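Local coordinates for nucleoprotein (Sendai virus, PDB 6M7D) that wraps the viral genomic RNA in a helical nucleocapsid, six ribonucleotides to each subunit, shielding it from nucleases and presenting it as template for transcription and replication, at residues V177-I182 and I219-R224; V174-L178 and M233-L237. One frame throughout, in Å; residues are numbered along the deposited sequence.

Interaction 1. Residues V177-I182 and I219-R224; sequences VLVKAI and IGSVMR. With nucleotides of chain B.
Met223 lies across Leu178 and Ala181, where helix 213-225 packs obliquely against helix 163-181. With CG anti to its own carbonyl carbon (chi1 -74°) and the chain straight beyond it, the thioether is carried out to the partner backbone: SD comes within 3.5 Å of Leu178 CA, and the terminal methyl CE rests on Leu178 CB. An unbranched methionine suits this place, because its slim, extended chain lays the sulfur against the Leu178 main chain. One turn earlier on helix 213-225 the surfaces draw together over two small residues, Ala181 and Gly220, whose CA atoms are 4.5 Å apart; Ala181 CB sits 3.6 Å from Gly220 CA. Val177 fills the next position; its CG1 meets Ile219 CG2 at 3.6 Å, the two branched chains crossing at about a right angle.

At the other end Ile182 lays CD1 against the backbone of Met223 and Arg224. Arg224 bends at chi3 (-102°), bringing its guanidinium back over Gly220 O and Ser221 CA on one face, while Arg224 NE donates to Ala181 O (3.1 Å). That oxygen lies close to the guanidinium plane, but the N-H...O angle of 140° leaves the bond bent. Ser185 OG also bonds to this carbonyl.

Lys180 is turned to the RNA instead. Its extended chain places NZ between two phosphates, bonding OP1 of U4 (2.9 Å) and OP2 of U5 (3.0 Å) of chain B. The chemistry is thus divided by direction: apolar groups join the helices, Arg224 engages the Ala181 carbonyl, and the lysine ammonium probably offsets backbone charge on two successive nucleotides.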
# COMPACT_ATOMS: atom_id res chain seq x y z
N VAL A 177 -4.70 -6.76 0.46
CA VAL A 177 -3.45 -7.48 0.66
C VAL A 177 -2.28 -6.56 0.36
O VAL A 177 -1.34 -6.45 1.16
CB VAL A 177 -3.41 -8.75 -0.20
CG1 VAL A 177 -2.02 -9.35 -0.15
CG2 VAL A 177 -4.43 -9.75 0.28
N LEU A 178 -2.32 -5.87 -0.78
CA LEU A 178 -1.22 -4.97 -1.12
C LEU A 178 -0.96 -3.94 -0.03
O LEU A 178 0.17 -3.45 0.09
CB LEU A 178 -1.49 -4.25 -2.45
CG LEU A 178 -0.35 -3.33 -2.89
CD1 LEU A 178 0.89 -4.13 -3.18
CD2 LEU A 178 -0.71 -2.47 -4.08
N VAL A 179 -1.98 -3.58 0.75
CA VAL A 179 -1.79 -2.55 1.78
C VAL A 179 -0.57 -2.85 2.66
O VAL A 179 0.18 -1.94 3.01
CB VAL A 179 -3.06 -2.39 2.64
CG1 VAL A 179 -2.81 -1.42 3.78
CG2 VAL A 179 -4.19 -1.88 1.81
N LYS A 180 -0.36 -4.11 3.02
CA LYS A 180 0.76 -4.47 3.89
C LYS A 180 1.62 -5.60 3.35
O LYS A 180 2.53 -6.04 4.04
CB LYS A 180 0.24 -4.86 5.27
CG LYS A 180 0.13 -3.70 6.22
CD LYS A 180 -0.13 -4.17 7.62
CE LYS A 180 -0.09 -3.02 8.60
NZ LYS A 180 -0.26 -3.51 9.98
N ALA A 181 1.37 -6.08 2.13
CA ALA A 181 2.15 -7.20 1.61
C ALA A 181 3.63 -6.87 1.53
O ALA A 181 4.49 -7.70 1.83
CB ALA A 181 1.62 -7.61 0.24
N ILE A 182 3.95 -5.64 1.13
CA ILE A 182 5.33 -5.24 0.85
C ILE A 182 6.04 -4.75 2.10
O ILE A 182 7.15 -5.18 2.40
CB ILE A 182 5.35 -4.17 -0.26
CG1 ILE A 182 4.61 -4.65 -1.50
CG2 ILE A 182 6.77 -3.79 -0.61
CD1 ILE A 182 5.08 -5.96 -2.02
N ILE A 219 -1.19 -14.37 -1.68
CA ILE A 219 -1.26 -13.15 -2.54
C ILE A 219 -0.13 -12.20 -2.16
O ILE A 219 0.51 -11.64 -3.08
CB ILE A 219 -2.65 -12.48 -2.45
CG1 ILE A 219 -3.76 -13.41 -2.93
CG2 ILE A 219 -2.65 -11.16 -3.21
CD1 ILE A 219 -5.12 -12.76 -2.99
N GLY A 220 0.14 -12.05 -0.86
CA GLY A 220 1.18 -11.16 -0.39
C GLY A 220 2.56 -11.60 -0.81
O GLY A 220 3.41 -10.77 -1.12
N SER A 221 2.80 -12.90 -0.83
CA SER A 221 4.07 -13.42 -1.32
C SER A 221 4.25 -13.13 -2.80
O SER A 221 5.33 -12.72 -3.24
CB SER A 221 4.16 -14.91 -1.04
OG SER A 221 3.81 -15.66 -2.18
N VAL A 222 3.19 -13.34 -3.59
CA VAL A 222 3.27 -13.03 -5.01
C VAL A 222 3.52 -11.54 -5.22
O VAL A 222 4.24 -11.14 -6.15
CB VAL A 222 2.00 -13.50 -5.73
CG1 VAL A 222 2.04 -13.11 -7.18
CG2 VAL A 222 1.87 -14.98 -5.61
N MET A 223 2.95 -10.70 -4.37
CA MET A 223 3.18 -9.26 -4.49
C MET A 223 4.60 -8.89 -4.09
O MET A 223 5.20 -7.99 -4.69
CB MET A 223 2.18 -8.50 -3.63
CG MET A 223 0.80 -8.48 -4.19
SD MET A 223 -0.35 -7.76 -3.03
CE MET A 223 -1.74 -7.52 -4.11
N ARG A 224 5.13 -9.55 -3.06
CA ARG A 224 6.51 -9.29 -2.66
C ARG A 224 7.49 -9.68 -3.75
O ARG A 224 8.52 -9.03 -3.93
CB ARG A 224 6.82 -10.05 -1.37
CG ARG A 224 6.57 -9.26 -0.12
CD ARG A 224 6.85 -10.10 1.09
NE ARG A 224 5.62 -10.59 1.70
CZ ARG A 224 5.31 -11.87 1.83
NH1 ARG A 224 6.15 -12.80 1.40
NH2 ARG A 224 4.17 -12.22 2.40
P U B 4 3.24 -1.96 10.51
OP1 U B 4 2.56 -3.24 10.80
OP2 U B 4 3.02 -1.26 9.23
O5' U B 4 2.87 -0.92 11.65
C5' U B 4 2.84 -1.31 13.00
C4' U B 4 2.21 -0.26 13.86
O4' U B 4 2.94 0.98 13.76
C3' U B 4 0.80 0.16 13.51
O3' U B 4 -0.18 -0.79 13.88
C2' U B 4 0.68 1.47 14.26
O2' U B 4 0.55 1.21 15.64
C1' U B 4 2.07 2.06 14.04
N1 U B 4 2.12 3.04 12.93
C2 U B 4 1.55 4.29 13.12
O2 U B 4 0.98 4.64 14.12
N3 U B 4 1.65 5.16 12.08
C4 U B 4 2.26 4.91 10.88
O4 U B 4 2.27 5.80 10.05
C5 U B 4 2.83 3.61 10.76
C6 U B 4 2.75 2.74 11.76
P U B 5 -1.37 -1.16 12.87
OP1 U B 5 -1.97 -2.43 13.33
OP2 U B 5 -0.85 -1.04 11.50
O5' U B 5 -2.43 0.00 13.03
C5' U B 5 -2.75 0.55 14.30
C4' U B 5 -3.18 1.98 14.19
O4' U B 5 -2.09 2.80 13.73
C3' U B 5 -4.29 2.28 13.21
O3' U B 5 -5.57 1.94 13.71
C2' U B 5 -4.12 3.77 12.97
O2' U B 5 -4.68 4.51 14.04
C1' U B 5 -2.61 3.93 13.05
N1 U B 5 -1.94 4.05 11.74
C2 U B 5 -2.00 5.26 11.08
O2 U B 5 -2.59 6.23 11.49
N3 U B 5 -1.34 5.32 9.89
C4 U B 5 -0.63 4.30 9.31
O4 U B 5 -0.09 4.50 8.24
C5 U B 5 -0.61 3.09 10.06
C6 U B 5 -1.24 3.01 11.22

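Interaction 2. Residues V174-L178 and M233-L237; sequences VWIVL and MVETL
Trp175 and Met233 run antiparallel, side by side: the indole reaches out from helix 163-181 while the thioether comes back from helix 227-239. The methionine bends at chi3 (85°), which turns CE down onto the indole, 3.6 Å from the centroid of the five-membered ring and only 15° off its normal. This is a CH-pi contact over the face. SD stands farther off above the six-membered ring, a longer Met-aromatic contact.

The far end of the indole is the bump that bridges the axes of 174-178 and 233-237, 12.3 Å apart at closest approach. It enters a hollow formed by the Met233 backbone, Thr236 and Leu237. Thr236 CB meets the ring edge in its plane, 3.8 Å from Trp175 CH2, while Leu237 CG approaches Trp175 CZ3. The broad, flat indole suits this place because one face takes the Met233 methyl while its far edge reaches Thr236. Leu178 meets the methionine tip to tip, CD2 against Met233 SD at 3.8 Å, and Val174 CG1 lies more loosely against CE. Thr236 offers carbon to the indole while its hydroxyl bonds to Tyr89 OH and Leu232 O.

The contact is buried on several sides: Leu79 of helix 68-80 touches Val174, Trp175 and Met233, and Ile254 and Val257 of helix 249-261 pack on Trp175, so that four helices converge around the indole.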
# COMPACT_ATOMS: atom_id res chain seq x y z
N VAL A 174 -7.73 -8.22 -2.91
CA VAL A 174 -6.36 -8.27 -3.42
C VAL A 174 -5.63 -6.96 -3.12
O VAL A 174 -4.47 -6.95 -2.68
CB VAL A 174 -6.37 -8.58 -4.93
CG1 VAL A 174 -4.97 -8.53 -5.49
CG2 VAL A 174 -6.99 -9.94 -5.17
N TRP A 175 -6.32 -5.84 -3.31
CA TRP A 175 -5.71 -4.55 -2.99
C TRP A 175 -5.45 -4.41 -1.49
O TRP A 175 -4.43 -3.85 -1.07
CB TRP A 175 -6.61 -3.44 -3.50
CG TRP A 175 -6.57 -3.29 -4.98
CD1 TRP A 175 -7.23 -4.05 -5.89
CD2 TRP A 175 -5.83 -2.32 -5.71
NE1 TRP A 175 -6.95 -3.61 -7.15
CE2 TRP A 175 -6.09 -2.56 -7.07
CE3 TRP A 175 -4.98 -1.28 -5.36
CZ2 TRP A 175 -5.52 -1.79 -8.07
CZ3 TRP A 175 -4.42 -0.53 -6.35
CH2 TRP A 175 -4.70 -0.78 -7.69
N ILE A 176 -6.38 -4.89 -0.66
CA ILE A 176 -6.18 -4.85 0.78
C ILE A 176 -4.95 -5.65 1.16
O ILE A 176 -4.22 -5.29 2.09
CB ILE A 176 -7.44 -5.35 1.51
CG1 ILE A 176 -8.59 -4.39 1.30
CG2 ILE A 176 -7.18 -5.46 2.99
CD1 ILE A 176 -9.91 -4.94 1.74
N VAL A 177 -4.70 -6.76 0.46
CA VAL A 177 -3.45 -7.48 0.66
C VAL A 177 -2.28 -6.56 0.36
O VAL A 177 -1.34 -6.45 1.16
CB VAL A 177 -3.41 -8.75 -0.20
CG1 VAL A 177 -2.02 -9.35 -0.15
CG2 VAL A 177 -4.43 -9.75 0.28
N LEU A 178 -2.32 -5.87 -0.78
CA LEU A 178 -1.22 -4.97 -1.12
C LEU A 178 -0.96 -3.94 -0.03
O LEU A 178 0.17 -3.45 0.09
CB LEU A 178 -1.49 -4.25 -2.45
CG LEU A 178 -0.35 -3.33 -2.89
CD1 LEU A 178 0.89 -4.13 -3.18
CD2 LEU A 178 -0.71 -2.47 -4.08
N MET A 233 -0.62 -2.07 -10.00
CA MET A 233 -1.59 -1.58 -9.04
C MET A 233 -1.34 -0.12 -8.69
O MET A 233 -2.28 0.68 -8.61
CB MET A 233 -1.57 -2.46 -7.80
CG MET A 233 -1.96 -3.89 -8.09
SD MET A 233 -1.74 -5.00 -6.70
CE MET A 233 -3.27 -4.74 -5.83
N VAL A 234 -0.07 0.23 -8.48
CA VAL A 234 0.30 1.64 -8.16
C VAL A 234 -0.07 2.50 -9.37
O VAL A 234 -0.62 3.60 -9.17
CB VAL A 234 1.79 1.76 -7.81
CG1 VAL A 234 2.28 3.20 -7.90
CG2 VAL A 234 2.10 1.17 -6.45
N GLU A 235 0.18 1.99 -10.58
CA GLU A 235 -0.13 2.71 -11.84
C GLU A 235 -1.65 2.93 -11.94
O GLU A 235 -2.06 4.04 -12.31
CB GLU A 235 0.37 1.92 -13.04
CG GLU A 235 0.30 2.68 -14.34
CD GLU A 235 1.10 3.97 -14.36
OE1 GLU A 235 1.74 4.27 -13.34
OE2 GLU A 235 1.08 4.67 -15.39
N THR A 236 -2.44 1.91 -11.58
CA THR A 236 -3.92 2.01 -11.64
C THR A 236 -4.38 3.11 -10.68
O THR A 236 -5.24 3.92 -11.07
CB THR A 236 -4.56 0.69 -11.21
OG1 THR A 236 -4.05 -0.37 -12.02
CG2 THR A 236 -6.07 0.72 -11.29
N LEU A 237 -3.80 3.14 -9.48
CA LEU A 237 -4.14 4.14 -8.44
C LEU A 237 -3.77 5.55 -8.90
O LEU A 237 -4.58 6.47 -8.68
CB LEU A 237 -3.37 3.79 -7.16
CG LEU A 237 -4.07 2.81 -6.22
CD1 LEU A 237 -3.15 2.42 -5.07
CD2 LEU A 237 -5.37 3.39 -5.69

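How the interactions relate
Both contacts start from helix 163-181 and share Val177 and Leu178; their centres lie 9 Å apart, within the region assigned by similarity to Ncore. Interaction 2 uses residues 174-178 and interaction 1 continues to residue 182. Their partners, helix 213-225 and then helix 227-239, follow each other in the chain, so the earlier helix receives two successive later ones. The contacts merge where the methyl groups of Met223 and Met233 meet, CE to CE at 3.6 Å, making one continuous apolar interior. The helix packed in these two contacts is also the one that bears Lys180, an RNA-binding lysine that reaches the encapsidated strand.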